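Local coordinates for protein beta-phenylalanine aminotransferase (Variovorax paradoxus, PDB 4AO9) that transfers the amino group of beta-phenylalanine, probably to a keto-acid acceptor, as a pyridoxal-5'-phosphate-dependent aminotransferase of class III, at residues T209-I214 / R247-Q252; N205-A210 / Q239-Q244; V173-G178 / A222-E227; T167-I172 / T251-L256. All blocks are in the same frame, centred on the assembly; numbering follows the deposited sequence.

Contact 1 of 4, residues T209-I214 / R247-Q252; sequences TARAQI and RESATQ
I214 and S249 form the close-packed side of an interface between helices 207-216 and 240-253, which lie next to each other against the large-domain sheet of this class-III aminotransferase. The segments 209-214 and 247-252 are nearly parallel and run in the same direction, their axes 9° apart and 9.5 Å from each other at closest approach. S249 points toward the other helix, and I214 CG2 rests 3.7 Å from S249 CB. The CD1 methyl of I214, a little farther from that carbon, also reaches V224 of the sheet. S249 OG lies 3.6 Å from R211 CA and is hydrogen-bonded to A245 O within its own helix, so the buried hydroxyl is satisfied there and meets the 209-214 helix by packing.

The outer side is looser and polar, reaching toward solvent. R211 sets off with CG beside its backbone N (chi1 -69°) and stays extended as far as NE, which carries the guanidinium past S249 to E248. There the end of the guanidinium makes a salt bridge to one carboxylate oxygen, the two planes 46° apart, while E248 OE2 bonds to Q244 NE2. R211 NH1 meets the anti lone pair of E248 OE1 at 3.0 Å, whereas R211 NH2, 2.9 Å from the same OE1, approaches from above the carboxylate plane.

Contact 2 of 4, residues N205-A210 / Q239-Q244; sequences NDAQTA and QPDFLQ
A207 and F242 bring their CA atoms within 4.3 Å of each other where helices 207-216 and 240-253 begin side by side. F242, its CG anti to the backbone N (chi1 167°), lays its ring beneath the turn before the first helix. N205 N sits 3.3 Å above the ring plane, over its centre, and A210 CB packs 4.2 Å from F242 CE1. The side chain of N205 bends back to accept a nearly straight hydrogen bond from Q239 N to N205 OD1 (2.8 Å, 175°), its amide almost upright against the F242 ring and its ND2 donating to P237 O and R388 O. Two helix starts meet here: N205 holds Q239, the N-cap residue of 240-253, by its backbone N, while D206 caps its own helix, 207-216, taking T209 N on its OD1 at 3.0 Å and T209 OG1 on its OD2. Cutting F242 back to an alanine would probably open a gap under the N205-D206 backbone and leave F175 and Y204, which stack edge-to-face with the ring, without their partner. At the outer margin A207 CB touches D241 OD2 at 3.7 Å, and one water joins D241 OD2 to A207 N and N205 O.

Contact 3 of 4, residues V173-G178 / A222-E227; sequences VVFSGG and AVVLVE
V173 and V224 pair as parallel neighbours in the large-domain sheet, their side chains lying side by side on one face. Two backbone hydrogen bonds hold the pair, V173 N to V223 O at 2.9 Å and L225 N to V173 O at 2.8 Å. On the same face the flat ring of F175 fills the hollow between two valine bumps. With CG anti to the carbonyl carbon (chi1 -60°), it is turned toward V224 and V226: its edge meets V224 CG1 at 3.8 Å from F175 CE1, while V226 CG2 lies obliquely 3.7 Å from F175 CD1. V174 and L225 run alongside each other on the reverse face, where V174 CG1 comes 4.1 Å from L225 CB. Farther on, a water bridges F175 N and L225 O, and the chain after F175 enters a type II turn. Here the absence of a side chain matters: a CB on G178 would collide with F175 O, and the bare G178 CA instead lies 3.4 Å from E227 OE2. That carboxylate accepts from Y179 N and G231 N, and E227 belongs to the pyridoxal-5'-phosphate pocket. The pair lies between strands 198-202 and 256-260, with helices 207-216 and 240-253 over the V173 and V224 face and helix 152-167 on the V223 face.

Contact 4 of 4, residues T167-I172 / T251-L256; sequences TGRRKI and TQVGAL
R169 spends both terminal nitrogens on a single backbone oxygen: NH1 and NH2 each lie 2.9 Å from V253 O, gripping it end-on. The acceptor sits at the C-terminal end of helix 240-253, just before the chain turns into strand 256-260 of the large-domain sheet, and the donor lies in the connection from helix 152-167 to strand 171-175. The arginine chain, extended from CG to NE, spans this distance and brings V253 O almost exactly into the guanidinium plane. NH2 approaches it within the carbonyl plane, NH1 from 48° above, and the helix end would probably favour a positive group here. NH1 also bonds to I221 O of the neighbouring strand. G254 O lies over one guanidinium face, 3.6 Å above it and offset toward the rim. At the backbone angles of G254 a CB would jam against the preceding carbonyl O, and it would also clash with R169 NH2. A methionine in place of R169 would probably leave V253 O and I221 O without these donors and the helix end less firmly tied. Two residues earlier, T167 OG1 takes R169 N at 3.2 Å in an ST turn and bonds to A163 O, while T167 CG2 packs 4.0 Å from G254 O and 4.2 Å from L256 CG.

Overall arrangement
Contacts 1 and 2 join the same two helices, 207-216 and 240-253, with centres 9 Å apart: contact 2 at their N-terminal starts, contact 1 further along. Contacts 1 and 3 are buried, contact 3 being the strand pair inside the sheet, bound by backbone bonds and apolar packing, while contacts 2 and 4 are partly buried. Contact 3 alone of the four includes a residue of the cofactor pocket, and it touches contacts 1 and 2 by side-chain packing. Contact 4 shares helix 240-253 with contact 1, lies at its C-terminal end, and adjoins contact 3 by probable backbone bonds. Chemistry shifts accordingly, from apolar packing inside to an arginine-glutamate pair, bridging water and arginine-carbonyl grip outside.

Contact 1 of 4, residues T209-I214 / R247-Q252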
loop_
_atom_site.group_PDB
_atom_site.type_symbol
_atom_site.label_atom_id
_atom_site.label_comp_id
_atom_site.label_asym_id
_atom_site.label_seq_id
_atom_site.Cartn_x
_atom_site.Cartn_y
_atom_site.Cartn_z
ATOM N N THR A 209 18.490 14.796 -25.394
ATOM C CA THR A 209 19.094 14.764 -24.061
ATOM C C THR A 209 19.028 13.353 -23.457
ATOM O O THR A 209 19.992 12.893 -22.837
ATOM C CB THR A 209 18.466 15.809 -23.112
ATOM O OG1 THR A 209 18.670 17.122 -23.656
ATOM C CG2 THR A 209 19.084 15.746 -21.728
ATOM N N ALA A 210 17.895 12.675 -23.649
ATOM C CA ALA A 210 17.740 11.313 -23.144
ATOM C C ALA A 210 18.795 10.363 -23.721
ATOM O O ALA A 210 19.467 9.656 -22.975
ATOM C CB ALA A 210 16.340 10.796 -23.425
ATOM N N ARG A 211 18.950 10.357 -25.043
ATOM C CA ARG A 211 19.972 9.525 -25.685
ATOM C C ARG A 211 21.357 9.862 -25.156
ATOM O O ARG A 211 22.115 8.974 -24.784
ATOM C CB ARG A 211 19.962 9.708 -27.207
ATOM C CG ARG A 211 18.737 9.149 -27.897
ATOM C CD ARG A 211 18.933 9.160 -29.417
ATOM N NE ARG A 211 17.734 8.734 -30.136
ATOM C CZ ARG A 211 17.433 7.471 -30.428
ATOM N NH1 ARG A 211 18.236 6.482 -30.059
ATOM N NH2 ARG A 211 16.316 7.199 -31.090
ATOM N N ALA A 212 21.677 11.152 -25.109
ATOM C CA ALA A 212 23.017 11.588 -24.705
ATOM C C ALA A 212 23.344 11.221 -23.263
ATOM O O ALA A 212 24.427 10.711 -22.967
ATOM C CB ALA A 212 23.183 13.098 -24.917
ATOM N N GLN A 213 22.406 11.487 -22.361
ATOM C CA GLN A 213 22.662 11.240 -20.952
ATOM C C GLN A 213 22.599 9.767 -20.572
ATOM O O GLN A 213 23.389 9.311 -19.743
ATOM C CB GLN A 213 21.743 12.086 -20.079
ATOM C CG GLN A 213 22.029 13.591 -20.207
ATOM C CD GLN A 213 23.507 13.940 -20.087
ATOM O OE1 GLN A 213 24.160 13.588 -19.106
ATOM N NE2 GLN A 213 24.039 14.637 -21.092
ATOM N N ILE A 214 21.697 9.012 -21.196
ATOM C CA ILE A 214 21.665 7.565 -20.963
ATOM C C ILE A 214 22.951 6.892 -21.466
ATOM O O ILE A 214 23.554 6.087 -20.760
ATOM C CB ILE A 214 20.397 6.900 -21.523
ATOM C CG1 ILE A 214 19.167 7.402 -20.748
ATOM C CG2 ILE A 214 20.503 5.369 -21.442
ATOM C CD1 ILE A 214 17.844 7.103 -21.427
ATOM N N ARG A 247 13.604 3.380 -25.258
ATOM C CA ARG A 247 13.706 1.953 -25.501
ATOM C C ARG A 247 15.058 1.615 -26.126
ATOM O O ARG A 247 15.757 0.703 -25.668
ATOM C CB ARG A 247 12.528 1.468 -26.376
ATOM C CG ARG A 247 12.620 0.011 -26.861
ATOM C CD ARG A 247 12.410 -1.018 -25.737
ATOM N NE ARG A 247 13.619 -1.201 -24.924
ATOM C CZ ARG A 247 13.674 -1.905 -23.795
ATOM N NH1 ARG A 247 12.583 -2.489 -23.300
ATOM N NH2 ARG A 247 14.828 -2.003 -23.139
ATOM N N GLU A 248 15.441 2.378 -27.151
ATOM C CA GLU A 248 16.703 2.109 -27.828
ATOM C C GLU A 248 17.917 2.316 -26.926
ATOM O O GLU A 248 18.832 1.490 -26.915
ATOM C CB GLU A 248 16.821 2.950 -29.093
ATOM C CG GLU A 248 15.893 2.467 -30.193
ATOM C CD GLU A 248 15.841 3.386 -31.407
ATOM O OE1 GLU A 248 16.613 4.373 -31.475
ATOM O OE2 GLU A 248 15.002 3.111 -32.295
ATOM N N SER A 249 17.911 3.423 -26.184
ATOM C CA SER A 249 19.024 3.765 -25.295
ATOM C C SER A 249 19.160 2.756 -24.147
ATOM O O SER A 249 20.267 2.310 -23.838
ATOM C CB SER A 249 18.858 5.190 -24.759
ATOM O OG SER A 249 18.844 6.132 -25.825
ATOM N N ALA A 250 18.033 2.381 -23.536
ATOM C CA ALA A 250 18.052 1.385 -22.474
ATOM C C ALA A 250 18.640 0.068 -22.981
ATOM O O ALA A 250 19.519 -0.507 -22.358
ATOM C CB ALA A 250 16.656 1.172 -21.900
ATOM N N THR A 251 18.169 -0.391 -24.137
ATOM C CA THR A 251 18.724 -1.610 -24.723
ATOM C C THR A 251 20.221 -1.486 -24.997
ATOM O O THR A 251 20.987 -2.391 -24.680
ATOM C CB THR A 251 17.959 -1.986 -25.992
ATOM O OG1 THR A 251 16.590 -2.240 -25.627
ATOM C CG2 THR A 251 18.534 -3.229 -26.636
ATOM N N GLN A 252 20.627 -0.355 -25.564
ATOM C CA GLN A 252 22.038 -0.154 -25.899
ATOM C C GLN A 252 22.958 -0.266 -24.687
ATOM O O GLN A 252 24.037 -0.872 -24.779
ATOM C CB GLN A 252 22.252 1.197 -26.574
ATOM C CG GLN A 252 23.707 1.422 -27.017
ATOM C CD GLN A 252 23.968 2.799 -27.610
ATOM O OE1 GLN A 252 24.902 3.492 -27.197
ATOM N NE2 GLN A 252 23.154 3.199 -28.584
#

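Contact 2 of 4, residues N205-A210 / Q239-Q244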
loop_
_atom_site.group_PDB
_atom_site.type_symbol
_atom_site.label_atom_id
_atom_site.label_comp_id
_atom_site.label_asym_id
_atom_site.label_seq_id
_atom_site.Cartn_x
_atom_site.Cartn_y
_atom_site.Cartn_z
ATOM N N ASN A 205 10.155 14.330 -22.795
ATOM C CA ASN A 205 9.983 14.631 -24.225
ATOM C C ASN A 205 11.182 15.277 -24.901
ATOM O O ASN A 205 11.038 15.899 -25.942
ATOM C CB ASN A 205 8.688 15.433 -24.481
ATOM C CG ASN A 205 7.491 14.530 -24.638
ATOM O OD1 ASN A 205 7.636 13.385 -25.051
ATOM N ND2 ASN A 205 6.297 15.032 -24.314
ATOM N N ASP A 206 12.359 15.121 -24.306
ATOM C CA ASP A 206 13.603 15.556 -24.935
ATOM C C ASP A 206 14.404 14.325 -25.332
ATOM O O ASP A 206 15.178 13.783 -24.535
ATOM C CB ASP A 206 14.388 16.447 -23.974
ATOM C CG ASP A 206 15.640 17.042 -24.600
ATOM O OD1 ASP A 206 16.087 16.559 -25.669
ATOM O OD2 ASP A 206 16.175 17.995 -23.998
ATOM N N ALA A 207 14.200 13.877 -26.567
ATOM C CA ALA A 207 14.841 12.669 -27.077
ATOM C C ALA A 207 16.358 12.797 -27.111
ATOM O O ALA A 207 17.074 11.850 -26.767
ATOM C CB ALA A 207 14.299 12.309 -28.470
ATOM N N GLN A 208 16.850 13.965 -27.528
ATOM C CA GLN A 208 18.283 14.164 -27.735
ATOM C C GLN A 208 19.019 14.101 -26.402
ATOM O O GLN A 208 20.037 13.411 -26.285
ATOM C CB GLN A 208 18.519 15.501 -28.441
ATOM C CG GLN A 208 19.953 15.805 -28.820
ATOM C CD GLN A 208 20.077 17.167 -29.484
ATOM O OE1 GLN A 208 19.548 17.392 -30.575
ATOM N NE2 GLN A 208 20.773 18.089 -28.821
ATOM N N THR A 209 18.490 14.796 -25.394
ATOM C CA THR A 209 19.094 14.764 -24.061
ATOM C C THR A 209 19.028 13.353 -23.457
ATOM O O THR A 209 19.992 12.893 -22.837
ATOM C CB THR A 209 18.466 15.809 -23.112
ATOM O OG1 THR A 209 18.670 17.122 -23.656
ATOM C CG2 THR A 209 19.084 15.746 -21.728
ATOM N N ALA A 210 17.895 12.675 -23.649
ATOM C CA ALA A 210 17.740 11.313 -23.144
ATOM C C ALA A 210 18.795 10.363 -23.721
ATOM O O ALA A 210 19.467 9.656 -22.975
ATOM C CB ALA A 210 16.340 10.796 -23.425
ATOM N N GLN A 239 5.980 11.744 -26.538
ATOM C CA GLN A 239 6.067 11.724 -27.998
ATOM C C GLN A 239 6.747 10.443 -28.477
ATOM O O GLN A 239 7.652 9.944 -27.813
ATOM C CB GLN A 239 6.791 12.974 -28.496
ATOM C CG GLN A 239 6.065 14.276 -28.142
ATOM C CD GLN A 239 4.620 14.320 -28.647
ATOM O OE1 GLN A 239 3.669 14.418 -27.860
ATOM N NE2 GLN A 239 4.453 14.233 -29.956
ATOM N N PRO A 240 6.302 9.886 -29.623
ATOM C CA PRO A 240 6.907 8.668 -30.181
ATOM C C PRO A 240 8.438 8.692 -30.271
ATOM O O PRO A 240 9.085 7.708 -29.886
ATOM C CB PRO A 240 6.290 8.591 -31.580
ATOM C CG PRO A 240 4.936 9.183 -31.394
ATOM C CD PRO A 240 5.093 10.286 -30.371
ATOM N N ASP A 241 9.018 9.795 -30.747
ATOM C CA ASP A 241 10.480 9.893 -30.904
ATOM C C ASP A 241 11.201 9.742 -29.562
ATOM O O ASP A 241 12.236 9.081 -29.468
ATOM C CB ASP A 241 10.899 11.186 -31.639
ATOM C CG ASP A 241 10.756 12.453 -30.783
ATOM O OD1 ASP A 241 9.750 12.610 -30.046
ATOM O OD2 ASP A 241 11.656 13.324 -30.861
ATOM N N PHE A 242 10.616 10.343 -28.530
ATOM C CA PHE A 242 11.178 10.335 -27.194
ATOM C C PHE A 242 11.080 8.945 -26.588
ATOM O O PHE A 242 12.076 8.406 -26.091
ATOM C CB PHE A 242 10.428 11.370 -26.344
ATOM C CG PHE A 242 10.687 11.263 -24.867
ATOM C CD1 PHE A 242 11.940 11.566 -24.335
ATOM C CD2 PHE A 242 9.666 10.887 -24.011
ATOM C CE1 PHE A 242 12.177 11.480 -22.970
ATOM C CE2 PHE A 242 9.887 10.795 -22.641
ATOM C CZ PHE A 242 11.138 11.095 -22.113
ATOM N N LEU A 243 9.886 8.361 -26.625
ATOM C CA LEU A 243 9.694 7.048 -26.021
ATOM C C LEU A 243 10.516 5.963 -26.731
ATOM O O LEU A 243 11.096 5.103 -26.078
ATOM C CB LEU A 243 8.210 6.682 -25.920
ATOM C CG LEU A 243 7.336 7.604 -25.061
ATOM C CD1 LEU A 243 5.881 7.173 -25.181
ATOM C CD2 LEU A 243 7.783 7.606 -23.590
ATOM N N GLN A 244 10.596 6.029 -28.062
ATOM C CA GLN A 244 11.462 5.118 -28.811
ATOM C C GLN A 244 12.946 5.318 -28.461
ATOM O O GLN A 244 13.696 4.344 -28.349
ATOM C CB GLN A 244 11.212 5.251 -30.322
ATOM C CG GLN A 244 11.943 4.226 -31.196
ATOM C CD GLN A 244 11.596 2.769 -30.878
ATOM O OE1 GLN A 244 10.488 2.452 -30.424
ATOM N NE2 GLN A 244 12.548 1.872 -31.135
HETATM O O HOH W 1 12.699 15.383 -28.598
#

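Contact 3 of 4, residues V173-G178 / A222-E227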
loop_
_atom_site.group_PDB
_atom_site.type_symbol
_atom_site.label_atom_id
_atom_site.label_comp_id
_atom_site.label_asym_id
_atom_site.label_seq_id
_atom_site.Cartn_x
_atom_site.Cartn_y
_atom_site.Cartn_z
ATOM N N VAL A 173 17.075 6.425 -14.111
ATOM C CA VAL A 173 16.643 7.567 -14.913
ATOM C C VAL A 173 15.136 7.744 -14.812
ATOM O O VAL A 173 14.369 6.807 -15.035
ATOM C CB VAL A 173 17.078 7.402 -16.390
ATOM C CG1 VAL A 173 16.463 8.491 -17.268
ATOM C CG2 VAL A 173 18.594 7.431 -16.500
ATOM N N VAL A 174 14.739 8.954 -14.434
ATOM C CA VAL A 174 13.335 9.370 -14.396
ATOM C C VAL A 174 13.220 10.723 -15.093
ATOM O O VAL A 174 14.235 11.304 -15.522
ATOM C CB VAL A 174 12.806 9.481 -12.941
ATOM C CG1 VAL A 174 12.685 8.085 -12.311
ATOM C CG2 VAL A 174 13.688 10.417 -12.091
ATOM N N PHE A 175 11.999 11.229 -15.207
ATOM C CA PHE A 175 11.778 12.462 -15.959
ATOM C C PHE A 175 11.111 13.546 -15.164
ATOM O O PHE A 175 10.301 13.273 -14.275
ATOM C CB PHE A 175 11.082 12.158 -17.294
ATOM C CG PHE A 175 11.902 11.245 -18.131
ATOM C CD1 PHE A 175 11.815 9.864 -17.956
ATOM C CD2 PHE A 175 12.877 11.752 -18.977
ATOM C CE1 PHE A 175 12.663 9.004 -18.656
ATOM C CE2 PHE A 175 13.715 10.904 -19.688
ATOM C CZ PHE A 175 13.614 9.526 -19.521
ATOM N N SER A 176 11.504 14.785 -15.470
ATOM C CA SER A 176 10.933 15.965 -14.833
ATOM C C SER A 176 9.415 15.902 -14.922
ATOM O O SER A 176 8.864 15.566 -15.976
ATOM C CB SER A 176 11.458 17.230 -15.526
ATOM O OG SER A 176 11.072 17.269 -16.891
ATOM N N GLY A 177 8.746 16.197 -13.812
ATOM C CA GLY A 177 7.289 16.105 -13.748
ATOM C C GLY A 177 6.748 14.704 -13.507
ATOM O O GLY A 177 5.549 14.531 -13.316
ATOM N N GLY A 178 7.638 13.714 -13.501
ATOM C CA GLY A 178 7.248 12.329 -13.302
ATOM C C GLY A 178 6.594 12.095 -11.958
ATOM O O GLY A 178 7.034 12.629 -10.932
ATOM N N ALA A 222 20.569 1.288 -14.120
ATOM C CA ALA A 222 19.816 0.054 -13.936
ATOM C C ALA A 222 18.517 0.095 -14.716
ATOM O O ALA A 222 18.061 -0.925 -15.247
ATOM C CB ALA A 222 19.501 -0.150 -12.449
ATOM N N VAL A 223 17.895 1.267 -14.755
ATOM C CA VAL A 223 16.517 1.349 -15.200
ATOM C C VAL A 223 16.181 2.753 -15.662
ATOM O O VAL A 223 16.714 3.737 -15.141
ATOM C CB VAL A 223 15.557 0.818 -14.079
ATOM C CG1 VAL A 223 15.736 1.573 -12.804
ATOM C CG2 VAL A 223 14.107 0.814 -14.535
ATOM N N VAL A 224 15.342 2.818 -16.696
ATOM C CA VAL A 224 14.702 4.050 -17.145
ATOM C C VAL A 224 13.226 3.874 -16.831
ATOM O O VAL A 224 12.607 2.947 -17.336
ATOM C CB VAL A 224 14.898 4.254 -18.668
ATOM C CG1 VAL A 224 14.186 5.530 -19.117
ATOM C CG2 VAL A 224 16.404 4.310 -19.016
ATOM N N LEU A 225 12.688 4.739 -15.973
ATOM C CA LEU A 225 11.292 4.643 -15.519
ATOM C C LEU A 225 10.515 5.840 -16.048
ATOM O O LEU A 225 10.924 6.993 -15.847
ATOM C CB LEU A 225 11.238 4.584 -13.981
ATOM C CG LEU A 225 9.848 4.726 -13.339
ATOM C CD1 LEU A 225 8.957 3.544 -13.656
ATOM C CD2 LEU A 225 9.968 4.893 -11.824
ATOM N N VAL A 226 9.416 5.577 -16.753
ATOM C CA VAL A 226 8.680 6.655 -17.413
ATOM C C VAL A 226 7.193 6.335 -17.568
ATOM O O VAL A 226 6.804 5.178 -17.786
ATOM C CB VAL A 226 9.331 6.979 -18.802
ATOM C CG1 VAL A 226 9.123 5.824 -19.781
ATOM C CG2 VAL A 226 8.807 8.301 -19.396
ATOM N N GLU A 227 6.377 7.383 -17.464
ATOM C CA GLU A 227 4.961 7.317 -17.847
ATOM C C GLU A 227 4.839 7.557 -19.354
ATOM O O GLU A 227 5.387 8.535 -19.848
ATOM C CB GLU A 227 4.176 8.412 -17.132
ATOM C CG GLU A 227 4.174 8.313 -15.591
ATOM C CD GLU A 227 3.874 9.662 -14.970
ATOM O OE1 GLU A 227 2.669 9.973 -14.797
ATOM O OE2 GLU A 227 4.843 10.413 -14.702
HETATM O O HOH W 2 9.717 9.391 -14.927
HETATM O O HOH W 3 3.201 13.077 -14.014
#

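Contact 4 of 4, residues T167-I172 / T251-L256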
loop_
_atom_site.group_PDB
_atom_site.type_symbol
_atom_site.label_atom_id
_atom_site.label_comp_id
_atom_site.label_asym_id
_atom_site.label_seq_id
_atom_site.Cartn_x
_atom_site.Cartn_y
_atom_site.Cartn_z
ATOM N N THR A 167 20.165 -6.035 -12.662
ATOM C CA THR A 167 21.287 -5.445 -13.397
ATOM C C THR A 167 22.569 -5.313 -12.584
ATOM O O THR A 167 23.651 -5.181 -13.169
ATOM C CB THR A 167 20.953 -4.034 -13.921
ATOM O OG1 THR A 167 20.694 -3.146 -12.815
ATOM C CG2 THR A 167 19.754 -4.074 -14.886
ATOM N N GLY A 168 22.462 -5.306 -11.254
ATOM C CA GLY A 168 23.625 -5.021 -10.406
ATOM C C GLY A 168 24.101 -3.581 -10.523
ATOM O O GLY A 168 25.288 -3.288 -10.297
ATOM N N ARG A 169 23.189 -2.686 -10.891
ATOM C CA ARG A 169 23.507 -1.259 -11.045
ATOM C C ARG A 169 22.618 -0.436 -10.125
ATOM O O ARG A 169 21.634 -0.950 -9.593
ATOM C CB ARG A 169 23.298 -0.794 -12.494
ATOM C CG ARG A 169 24.084 -1.593 -13.537
ATOM C CD ARG A 169 23.604 -1.219 -14.915
ATOM N NE ARG A 169 24.328 -1.944 -15.955
ATOM C CZ ARG A 169 24.248 -1.648 -17.245
ATOM N NH1 ARG A 169 23.476 -0.644 -17.656
ATOM N NH2 ARG A 169 24.967 -2.343 -18.119
ATOM N N ARG A 170 22.948 0.840 -9.955
ATOM C CA ARG A 170 22.236 1.671 -8.959
ATOM C C ARG A 170 21.493 2.893 -9.483
ATOM O O ARG A 170 20.602 3.398 -8.812
ATOM C CB ARG A 170 23.209 2.177 -7.884
ATOM C CG ARG A 170 24.134 1.133 -7.296
ATOM C CD ARG A 170 23.366 0.080 -6.558
ATOM N NE ARG A 170 22.622 0.643 -5.436
ATOM C CZ ARG A 170 21.660 0.003 -4.782
ATOM N NH1 ARG A 170 21.312 -1.232 -5.136
ATOM N NH2 ARG A 170 21.051 0.596 -3.767
ATOM N N LYS A 171 21.878 3.404 -10.649
ATOM C CA LYS A 171 21.330 4.676 -11.100
ATOM C C LYS A 171 19.996 4.487 -11.806
ATOM O O LYS A 171 19.821 3.559 -12.598
ATOM C CB LYS A 171 22.335 5.400 -11.989
ATOM C CG LYS A 171 21.986 6.858 -12.203
ATOM C CD LYS A 171 23.045 7.608 -13.003
ATOM C CE LYS A 171 24.379 7.729 -12.264
ATOM N NZ LYS A 171 24.332 8.602 -11.042
ATOM N N ILE A 172 19.047 5.368 -11.508
ATOM C CA ILE A 172 17.694 5.278 -12.046
ATOM C C ILE A 172 17.383 6.555 -12.821
ATOM O O ILE A 172 17.455 7.648 -12.267
ATOM C CB ILE A 172 16.666 5.111 -10.915
ATOM C CG1 ILE A 172 16.961 3.831 -10.123
ATOM C CG2 ILE A 172 15.231 5.115 -11.493
ATOM C CD1 ILE A 172 16.161 3.725 -8.827
ATOM N N THR A 251 18.169 -0.391 -24.137
ATOM C CA THR A 251 18.724 -1.610 -24.723
ATOM C C THR A 251 20.221 -1.486 -24.997
ATOM O O THR A 251 20.987 -2.391 -24.680
ATOM C CB THR A 251 17.959 -1.986 -25.992
ATOM O OG1 THR A 251 16.590 -2.240 -25.627
ATOM C CG2 THR A 251 18.534 -3.229 -26.636
ATOM N N GLN A 252 20.627 -0.355 -25.564
ATOM C CA GLN A 252 22.038 -0.154 -25.899
ATOM C C GLN A 252 22.958 -0.266 -24.687
ATOM O O GLN A 252 24.037 -0.872 -24.779
ATOM C CB GLN A 252 22.252 1.197 -26.574
ATOM C CG GLN A 252 23.707 1.422 -27.017
ATOM C CD GLN A 252 23.968 2.799 -27.610
ATOM O OE1 GLN A 252 24.902 3.492 -27.197
ATOM N NE2 GLN A 252 23.154 3.199 -28.584
ATOM N N VAL A 253 22.538 0.311 -23.560
ATOM C CA VAL A 253 23.429 0.370 -22.390
ATOM C C VAL A 253 23.244 -0.791 -21.406
ATOM O O VAL A 253 24.058 -0.945 -20.491
ATOM C CB VAL A 253 23.335 1.733 -21.644
ATOM C CG1 VAL A 253 23.541 2.906 -22.610
ATOM C CG2 VAL A 253 21.997 1.859 -20.901
ATOM N N GLY A 254 22.207 -1.610 -21.603
ATOM C CA GLY A 254 21.938 -2.742 -20.711
ATOM C C GLY A 254 21.013 -2.461 -19.538
ATOM O O GLY A 254 21.018 -3.211 -18.568
ATOM N N ALA A 255 20.245 -1.374 -19.636
ATOM C CA ALA A 255 19.281 -0.986 -18.616
ATOM C C ALA A 255 17.926 -1.589 -18.942
ATOM O O ALA A 255 17.619 -1.906 -20.100
ATOM C CB ALA A 255 19.158 0.532 -18.563
ATOM N N LEU A 256 17.102 -1.725 -17.910
ATOM C CA LEU A 256 15.706 -2.101 -18.128
ATOM C C LEU A 256 14.854 -0.865 -18.360
ATOM O O LEU A 256 15.050 0.161 -17.711
ATOM C CB LEU A 256 15.172 -2.894 -16.928
ATOM C CG LEU A 256 15.856 -4.214 -16.549
ATOM C CD1 LEU A 256 15.075 -4.862 -15.418
ATOM C CD2 LEU A 256 15.910 -5.173 -17.728
#